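Flavin-nucleotide-binding protein (Azotobacter vinelandii, PDB 6RK0) binds FAD and heme b and probably acts as a low-potential terminal oxidase associated with the iron-only nitrogenase. Local coordinates at residues A[142-145]-A[146-149]; A[124-127]-A[128-131]; A[150-153]-A[154-157]; A[178-182]-A[183-187]. All coordinates share one frame; numbering follows the deposited sequence.

Contact 1 of 4, residues A[142-145]-A[146-149]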
# COMPACT_ATOMS: atom_id res chain seq x y z
N PRO A 142 -0.51 22.34 7.59
CA PRO A 142 -0.91 23.20 8.71
C PRO A 142 -1.63 24.45 8.22
O PRO A 142 -1.23 25.07 7.22
CB PRO A 142 0.42 23.54 9.40
CG PRO A 142 1.33 22.39 9.06
CD PRO A 142 0.93 22.01 7.65
N GLY A 143 -2.71 24.79 8.92
CA GLY A 143 -3.45 26.02 8.69
C GLY A 143 -4.26 26.04 7.40
O GLY A 143 -4.83 27.08 7.05
N GLU A 144 -4.36 24.92 6.69
CA GLU A 144 -4.92 24.97 5.36
C GLU A 144 -6.44 25.15 5.36
O GLU A 144 -6.96 25.87 4.50
CB GLU A 144 -4.51 23.75 4.57
CG GLU A 144 -4.96 23.76 3.14
CD GLU A 144 -4.22 24.75 2.24
OE1 GLU A 144 -3.32 25.52 2.68
OE2 GLU A 144 -4.61 24.73 1.04
N TRP A 145 -7.16 24.50 6.27
CA TRP A 145 -8.63 24.51 6.23
C TRP A 145 -9.17 25.93 6.20
O TRP A 145 -10.11 26.25 5.45
CB TRP A 145 -9.15 23.73 7.43
CG TRP A 145 -10.66 23.69 7.56
CD1 TRP A 145 -11.47 24.63 8.14
CD2 TRP A 145 -11.53 22.61 7.15
NE1 TRP A 145 -12.77 24.21 8.10
CE2 TRP A 145 -12.83 22.98 7.48
CE3 TRP A 145 -11.34 21.39 6.50
CZ2 TRP A 145 -13.92 22.14 7.25
CZ3 TRP A 145 -12.41 20.55 6.26
CH2 TRP A 145 -13.70 20.93 6.64
N GLU A 146 -8.57 26.81 7.02
CA GLU A 146 -8.95 28.21 7.15
C GLU A 146 -8.80 29.00 5.87
O GLU A 146 -9.44 30.06 5.74
CB GLU A 146 -8.02 28.85 8.22
CG GLU A 146 -7.62 30.36 7.99
CD GLU A 146 -7.17 31.12 9.25
OE1 GLU A 146 -6.72 30.48 10.23
OE2 GLU A 146 -7.28 32.37 9.27
N ARG A 147 -7.86 28.59 5.00
CA ARG A 147 -7.58 29.28 3.75
C ARG A 147 -8.62 29.01 2.67
O ARG A 147 -8.69 29.75 1.68
CB ARG A 147 -6.18 28.92 3.19
CG ARG A 147 -5.00 29.13 4.17
CD ARG A 147 -3.65 28.78 3.58
NE ARG A 147 -2.67 29.02 4.62
CZ ARG A 147 -2.00 28.08 5.30
NH1 ARG A 147 -2.10 26.77 5.02
NH2 ARG A 147 -1.20 28.46 6.27
N LEU A 148 -9.41 27.95 2.81
CA LEU A 148 -10.22 27.42 1.72
C LEU A 148 -11.55 28.14 1.62
O LEU A 148 -12.01 28.83 2.54
CB LEU A 148 -10.44 25.92 1.91
CG LEU A 148 -9.15 25.13 2.07
CD1 LEU A 148 -9.47 23.65 2.38
CD2 LEU A 148 -8.27 25.24 0.86
N ARG A 149 -12.21 27.95 0.49
CA ARG A 149 -13.58 28.42 0.31
C ARG A 149 -14.42 27.80 1.42
O ARG A 149 -14.45 26.57 1.54
CB ARG A 149 -14.12 28.06 -1.08
CG ARG A 149 -15.48 28.67 -1.41
CD ARG A 149 -16.62 27.79 -0.96
NE ARG A 149 -16.73 26.60 -1.81
CZ ARG A 149 -17.10 25.38 -1.42
NH1 ARG A 149 -17.24 24.43 -2.34
NH2 ARG A 149 -17.34 25.06 -0.16
O HOH W 1 -12.47 27.71 5.16

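Contact 2 of 4, residues A[124-127]-A[128-131]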
# COMPACT_ATOMS: atom_id res chain seq x y z
N SER A 124 -22.01 9.84 13.30
CA SER A 124 -23.32 10.31 12.86
C SER A 124 -23.58 11.77 13.20
O SER A 124 -24.45 12.40 12.58
CB SER A 124 -24.43 9.44 13.44
OG SER A 124 -24.38 9.45 14.85
N ASP A 125 -22.85 12.31 14.16
CA ASP A 125 -23.01 13.70 14.58
C ASP A 125 -22.29 14.61 13.58
O ASP A 125 -21.06 14.54 13.42
CB ASP A 125 -22.41 13.81 15.97
CG ASP A 125 -22.54 15.17 16.52
OD1 ASP A 125 -22.31 16.16 15.77
OD2 ASP A 125 -22.86 15.27 17.71
N GLU A 126 -23.05 15.44 12.85
CA GLU A 126 -22.48 16.22 11.76
C GLU A 126 -21.44 17.22 12.24
O GLU A 126 -20.49 17.53 11.51
CB GLU A 126 -23.57 16.93 10.96
CG GLU A 126 -24.64 16.02 10.38
CD GLU A 126 -24.21 15.20 9.18
OE1 GLU A 126 -23.12 15.40 8.62
OE2 GLU A 126 -24.99 14.28 8.79
N ALA A 127 -21.65 17.79 13.43
CA ALA A 127 -20.70 18.78 13.95
C ALA A 127 -19.38 18.11 14.31
O ALA A 127 -18.31 18.65 14.04
CB ALA A 127 -21.31 19.50 15.15
N VAL A 128 -19.44 16.92 14.92
CA VAL A 128 -18.22 16.18 15.21
C VAL A 128 -17.51 15.79 13.92
O VAL A 128 -16.30 15.93 13.79
CB VAL A 128 -18.53 14.94 16.06
CG1 VAL A 128 -17.26 14.12 16.28
CG2 VAL A 128 -19.11 15.40 17.41
N LYS A 129 -18.27 15.35 12.93
CA LYS A 129 -17.69 14.96 11.65
C LYS A 129 -16.91 16.12 11.04
O LYS A 129 -15.78 15.96 10.57
CB LYS A 129 -18.82 14.49 10.75
CG LYS A 129 -18.39 13.92 9.45
CD LYS A 129 -19.58 13.86 8.44
CE LYS A 129 -20.71 12.91 8.81
NZ LYS A 129 -21.76 13.09 7.74
N ALA A 130 -17.50 17.33 11.06
CA ALA A 130 -16.82 18.49 10.48
C ALA A 130 -15.54 18.81 11.23
O ALA A 130 -14.51 19.19 10.63
CB ALA A 130 -17.76 19.69 10.45
N GLU A 131 -15.57 18.66 12.55
CA GLU A 131 -14.36 18.87 13.33
C GLU A 131 -13.27 17.88 12.94
O GLU A 131 -12.10 18.27 12.80
CB GLU A 131 -14.74 18.77 14.80
CG GLU A 131 -13.61 19.13 15.72
CD GLU A 131 -14.02 19.48 17.15
OE1 GLU A 131 -15.17 19.25 17.56
OE2 GLU A 131 -13.17 20.00 17.91
O HOH W 2 -24.50 12.79 6.73

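Contact 3 of 4, residues A[150-153]-A[154-157]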
# COMPACT_ATOMS: atom_id res chain seq x y z
N PRO A 150 -15.12 28.58 2.24
CA PRO A 150 -15.74 27.99 3.43
C PRO A 150 -16.67 26.83 3.10
O PRO A 150 -17.48 26.89 2.17
CB PRO A 150 -16.45 29.18 4.08
CG PRO A 150 -15.54 30.34 3.74
CD PRO A 150 -15.09 30.06 2.32
N VAL A 151 -16.56 25.76 3.89
CA VAL A 151 -17.27 24.51 3.60
C VAL A 151 -18.78 24.73 3.62
O VAL A 151 -19.32 25.50 4.42
CB VAL A 151 -16.84 23.42 4.60
CG1 VAL A 151 -17.29 23.77 6.05
CG2 VAL A 151 -17.31 22.02 4.17
N HIS A 152 -19.48 24.01 2.74
CA HIS A 152 -20.94 24.03 2.70
C HIS A 152 -21.52 22.91 3.55
O HIS A 152 -20.95 21.81 3.60
CB HIS A 152 -21.45 23.82 1.27
CG HIS A 152 -20.98 24.83 0.26
ND1 HIS A 152 -21.00 26.19 0.49
CD2 HIS A 152 -20.53 24.67 -1.00
CE1 HIS A 152 -20.57 26.82 -0.59
NE2 HIS A 152 -20.29 25.92 -1.52
N ALA A 153 -22.64 23.17 4.20
CA ALA A 153 -23.29 22.11 4.97
C ALA A 153 -23.53 20.87 4.13
O ALA A 153 -23.34 19.73 4.61
CB ALA A 153 -24.62 22.63 5.49
N LYS A 154 -23.94 21.04 2.88
CA LYS A 154 -24.21 19.87 2.05
C LYS A 154 -22.97 19.02 1.81
O LYS A 154 -23.08 17.81 1.64
CB LYS A 154 -24.81 20.30 0.71
CG LYS A 154 -24.90 19.21 -0.35
CD LYS A 154 -24.81 19.86 -1.73
CE LYS A 154 -24.21 18.99 -2.84
NZ LYS A 154 -22.71 19.25 -2.91
N GLU A 155 -21.78 19.64 1.76
CA GLU A 155 -20.54 18.92 1.60
C GLU A 155 -20.27 18.04 2.82
O GLU A 155 -19.91 16.86 2.69
CB GLU A 155 -19.41 19.90 1.34
CG GLU A 155 -19.48 20.52 -0.04
CD GLU A 155 -18.56 21.70 -0.28
OE1 GLU A 155 -18.18 22.41 0.70
OE2 GLU A 155 -18.21 21.92 -1.47
N ILE A 156 -20.44 18.59 4.02
CA ILE A 156 -20.28 17.79 5.24
C ILE A 156 -21.26 16.63 5.23
O ILE A 156 -20.92 15.47 5.53
CB ILE A 156 -20.48 18.68 6.49
CG1 ILE A 156 -19.41 19.79 6.59
CG2 ILE A 156 -20.56 17.81 7.76
CD1 ILE A 156 -17.99 19.32 6.71
N GLU A 157 -22.53 16.92 4.91
CA GLU A 157 -23.55 15.88 5.02
C GLU A 157 -23.37 14.76 3.98
O GLU A 157 -23.83 13.64 4.21
CB GLU A 157 -24.93 16.49 4.97
CG GLU A 157 -25.05 17.45 6.17
CD GLU A 157 -26.43 17.73 6.69
OE1 GLU A 157 -26.94 18.85 6.48
OE2 GLU A 157 -26.96 16.88 7.41

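Contact 4 of 4, residues A[178-182]-A[183-187]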
# COMPACT_ATOMS: atom_id res chain seq x y z
N PRO A 178 21.13 -7.62 5.28
CA PRO A 178 20.68 -9.01 5.08
C PRO A 178 21.15 -9.90 6.22
O PRO A 178 22.16 -9.65 6.89
CB PRO A 178 21.35 -9.42 3.75
CG PRO A 178 22.26 -8.40 3.43
CD PRO A 178 22.02 -7.18 4.20
N LEU A 179 20.39 -10.99 6.39
CA LEU A 179 20.72 -12.05 7.36
C LEU A 179 20.74 -13.39 6.63
O LEU A 179 19.71 -14.02 6.42
CB LEU A 179 19.73 -12.05 8.52
CG LEU A 179 19.84 -10.83 9.45
CD1 LEU A 179 18.61 -10.68 10.31
CD2 LEU A 179 21.08 -10.93 10.33
N ASP A 180 21.92 -13.80 6.21
CA ASP A 180 22.10 -15.06 5.51
C ASP A 180 22.29 -16.21 6.49
O ASP A 180 22.64 -16.03 7.67
CB ASP A 180 23.28 -14.97 4.56
CG ASP A 180 22.89 -14.39 3.21
OD1 ASP A 180 22.07 -15.05 2.51
OD2 ASP A 180 23.38 -13.29 2.84
N ASP A 181 22.07 -17.42 6.00
CA ASP A 181 22.51 -18.60 6.74
C ASP A 181 24.00 -18.45 7.02
O ASP A 181 24.77 -18.05 6.14
CB ASP A 181 22.32 -19.85 5.87
CG ASP A 181 20.90 -20.16 5.53
OD1 ASP A 181 19.94 -19.58 6.09
OD2 ASP A 181 20.72 -21.05 4.64
N GLU A 182 24.42 -18.83 8.23
CA GLU A 182 25.82 -18.62 8.60
C GLU A 182 26.77 -19.34 7.67
O GLU A 182 27.90 -18.87 7.43
CB GLU A 182 26.04 -19.02 10.05
CG GLU A 182 25.57 -17.97 11.02
CD GLU A 182 26.22 -16.57 10.83
OE1 GLU A 182 27.40 -16.48 10.44
OE2 GLU A 182 25.54 -15.56 11.09
N GLU A 183 26.35 -20.50 7.16
CA GLU A 183 27.26 -21.22 6.28
C GLU A 183 27.44 -20.57 4.92
O GLU A 183 28.28 -21.05 4.16
CB GLU A 183 26.82 -22.66 6.12
CG GLU A 183 25.44 -22.77 5.54
CD GLU A 183 24.32 -22.91 6.60
OE1 GLU A 183 24.34 -22.23 7.66
OE2 GLU A 183 23.40 -23.73 6.33
N ASP A 184 26.69 -19.53 4.57
CA ASP A 184 26.79 -18.91 3.26
C ASP A 184 27.74 -17.72 3.19
O ASP A 184 27.94 -17.16 2.12
CB ASP A 184 25.39 -18.47 2.80
CG ASP A 184 24.47 -19.65 2.46
OD1 ASP A 184 24.98 -20.74 2.15
OD2 ASP A 184 23.24 -19.46 2.49
N TYR A 185 28.36 -17.35 4.31
CA TYR A 185 29.18 -16.14 4.33
C TYR A 185 30.51 -16.26 3.59
O TYR A 185 31.15 -15.22 3.40
CB TYR A 185 29.34 -15.61 5.76
CG TYR A 185 28.11 -14.83 6.18
CD1 TYR A 185 28.00 -13.47 5.90
CD2 TYR A 185 27.03 -15.46 6.75
CE1 TYR A 185 26.85 -12.76 6.21
CE2 TYR A 185 25.87 -14.78 7.07
CZ TYR A 185 25.78 -13.41 6.81
OH TYR A 185 24.61 -12.76 7.10
N ALA A 186 30.93 -17.45 3.17
CA ALA A 186 32.09 -17.55 2.30
C ALA A 186 31.71 -17.54 0.82
O ALA A 186 32.60 -17.57 -0.04
CB ALA A 186 32.89 -18.83 2.60
N PHE A 187 30.39 -17.50 0.50
CA PHE A 187 30.00 -17.57 -0.89
C PHE A 187 30.25 -16.21 -1.56
O PHE A 187 29.84 -15.17 -1.02
CB PHE A 187 28.54 -17.99 -1.06
CG PHE A 187 28.20 -18.26 -2.49
CD1 PHE A 187 28.52 -19.48 -3.06
CD2 PHE A 187 27.71 -17.27 -3.32
CE1 PHE A 187 28.32 -19.69 -4.41
CE2 PHE A 187 27.51 -17.50 -4.66
CZ PHE A 187 27.78 -18.71 -5.20
O HOH W 3 24.80 -10.18 6.70
O HOH W 4 21.54 -17.51 3.10
O HOH W 5 30.45 -19.13 5.86

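Contact 1 of 4, residues A[142-145]-A[146-149]
Arg147 NH1 is shared between two acceptors of the preceding turn, a carboxylate and a backbone carbonyl. The charged partner is Glu144, whose OE1 lies 2.9 Å from Arg147 NH1 in a salt bridge. OE1 offers the anti lone pair, directed away from OE2, and sits close to the guanidinium plane. Only OE1 of Glu144 meets the guanidinium across this contact; the carboxylate and guanidinium planes are 53° apart. The neutral partner is Pro142 O, 2.9 Å from Arg147 NH1 and tilted somewhat out of the guanidinium plane. Gly143 O lies over one face of the same guanidinium, offset toward its rim. The arginine arrives with an extended chain from CG to NE, while Glu144 bends back at chi2 (72°) to bring OE1 to it. Beyond this contact, Arg147 NH2 makes a salt bridge with Asp218, which ties the turn to the C-terminal part of the chain.

Within the pyridoxamine 5'-phosphate oxidase-like domain, of the FMN-binding type, the segment connects helix 126-140 to helix 153-157 beside the heme: the indole of Trp145 belongs to the heme pocket and also packs on Val151. Backbone bonds coil this connection tightly, Arg147 N donating to Glu144 O and Leu148 N to Trp145 O (3.2 Å). A water donates to both Trp145 O and Leu148 O, linking the two carbonyls.

Van der Waals contact comes from Leu148, which lays its hydrocarbon end along polar atoms of Glu144: CG rests 3.4 Å from Glu144 O and CD2 3.7 Å from Glu144 OE2. Leu148 also packs on Arg102 of the second subunit.

Contact 2 of 4, residues A[124-127]-A[128-131]
Glu126 and Lys129 are brought together by two bends: the glutamate turns at chi2 (-74°) and the lysine at chi3 (-66°), after which the chains run alongside in the same sense. The result is a salt bridge of 2.8 Å between Glu126 OE1 and Lys129 NZ, the ammonium meeting the syn side of the carboxylate but well out of its plane. A water donates to Glu126 OE2 and accepts a weak bond from Lys129 NZ, bridging the pair a second time. Lys129 NZ also donates to Thr159 O, so the ammonium joins the start of helix 126-140 to the strand that follows helix 153-157.

Asp125 is the N-cap of helix 126-140. Its OD1 accepts from Val128 N at 3.1 Å in a nearly straight bond that comes from above the carboxylate plane, and more weakly from Ala127 N, occupying amides of the first turn. Val128 CG2 packs against Asp125 CG at 3.6 Å, the side chains crossing at about a right angle. The first helical bonds follow at once, Lys129 N donating to Asp125 O (2.9 Å) and Ala130 N to Glu126 O (3.0 Å). Ala130 and Glu126 both pack against Ile156 of helix 153-157.

Contact 3 of 4, residues A[150-153]-A[154-157]
The N-terminus of the short helix 153-157 is closed by the side chain of Glu155, which reaches back to the N-cap residue His152 as in the second half of a capping box. Glu155 OE1 accepts from His152 N at 2.9 Å, and at 174° the bond is almost straight, although the amide comes from above the carboxylate plane. Glu155 has its CG beside the backbone N (chi1 -72°) and an extended chain beyond, which carries the carboxylate back along the first turn to the N-cap amide.

The same carboxylate lies obliquely against the imidazole of His152, with ring and carboxylate planes 35° apart and Glu155 OE2 3.6 Å from His152 CD2. Its stronger partner is Arg149, just before this segment, which grips both oxygens side-on, NH1 to OE2 and NH2 to OE1, so that OE1 serves the cap amide and the guanidinium together. The positive end of the helix dipole would be expected to favour the charged form of Glu155.

The helical backbone begins with Ile156 N donating to His152 O (3.3 Å) and Glu157 N to Ala153 O (2.9 Å); a weak bond from Glu155 N also reaches His152 O. The Ile156 side chain packs on Leu133 of helix 126-140, and its carbonyl accepts a weak bond from Lys129. Val151 stands close to the heme and brings its CG2 to 3.6 Å from Glu155 OE1, the two side chains passing antiparallel. That same methyl also meets the end of the isoleucine, Val151 CG2 lying 3.8 Å from Ile156 CD1.

Contact 4 of 4, residues A[178-182]-A[183-187]
One water holds three groups of this loop together: it donates to Asp180 OD1 at 2.6 Å and to Asp184 OD2 at 2.7 Å, and accepts from Asp181 N. By bridging the first two carboxylates it ties together side chains whose like charges would be expected to repel. Asp181 OD2 is 3.7 Å from Asp184 OD2, these two side chains running abreast, and Arg149 of the second subunit answers the charge with a salt bridge to Asp184 OD2 and a long, weak ion pair to Asp181. Asp180 OD2 is paired with Arg102, and Asp181 OD1 accepts from Asn106.

Tyr185 reaches back alongside residues 180-182. Its hydroxyl accepts from Asp180 N at 3.0 Å and donates to a second water, which in turn donates to Pro178 O (2.7 Å). Tyr185 CE2 packs on Asp180 CB at 3.6 Å, while Glu182 O lies near the ring plane at its edge. Glu182 OE1 approaches Tyr185 CD2, but its charge is met by Arg208 of the second subunit, which also makes a cation-pi contact with the tyrosine.

Asp184 N donates to Asp181 O, 2.9 Å apart. This is a 3-10 turn running into a type I beta turn from Asp184 to Phe187, in the long connection between strands 169-174 and 192-200, where it meets the second subunit.

In the fold
Contacts 1, 2 and 3 belong to one region on the same side of the chain's centre, whereas contact 4 lies on the opposite side, with centres 54 to 60 Å from theirs. Contacts 2 and 3 start helices 126-140 and 153-157, which pack on each other; contact 1 is the loop between them, joined to contact 3 by Arg149 and by Trp145 against Val151. Contact 2 is the surface contact and touches no other chain; the other three are partly buried and reach the second subunit. Their chemistry differs too: salt bridges within contacts 1 and 2, a glutamate cap in 3, and in 4 clustered carboxylates paired with arginines, including Arg149 of the second subunit.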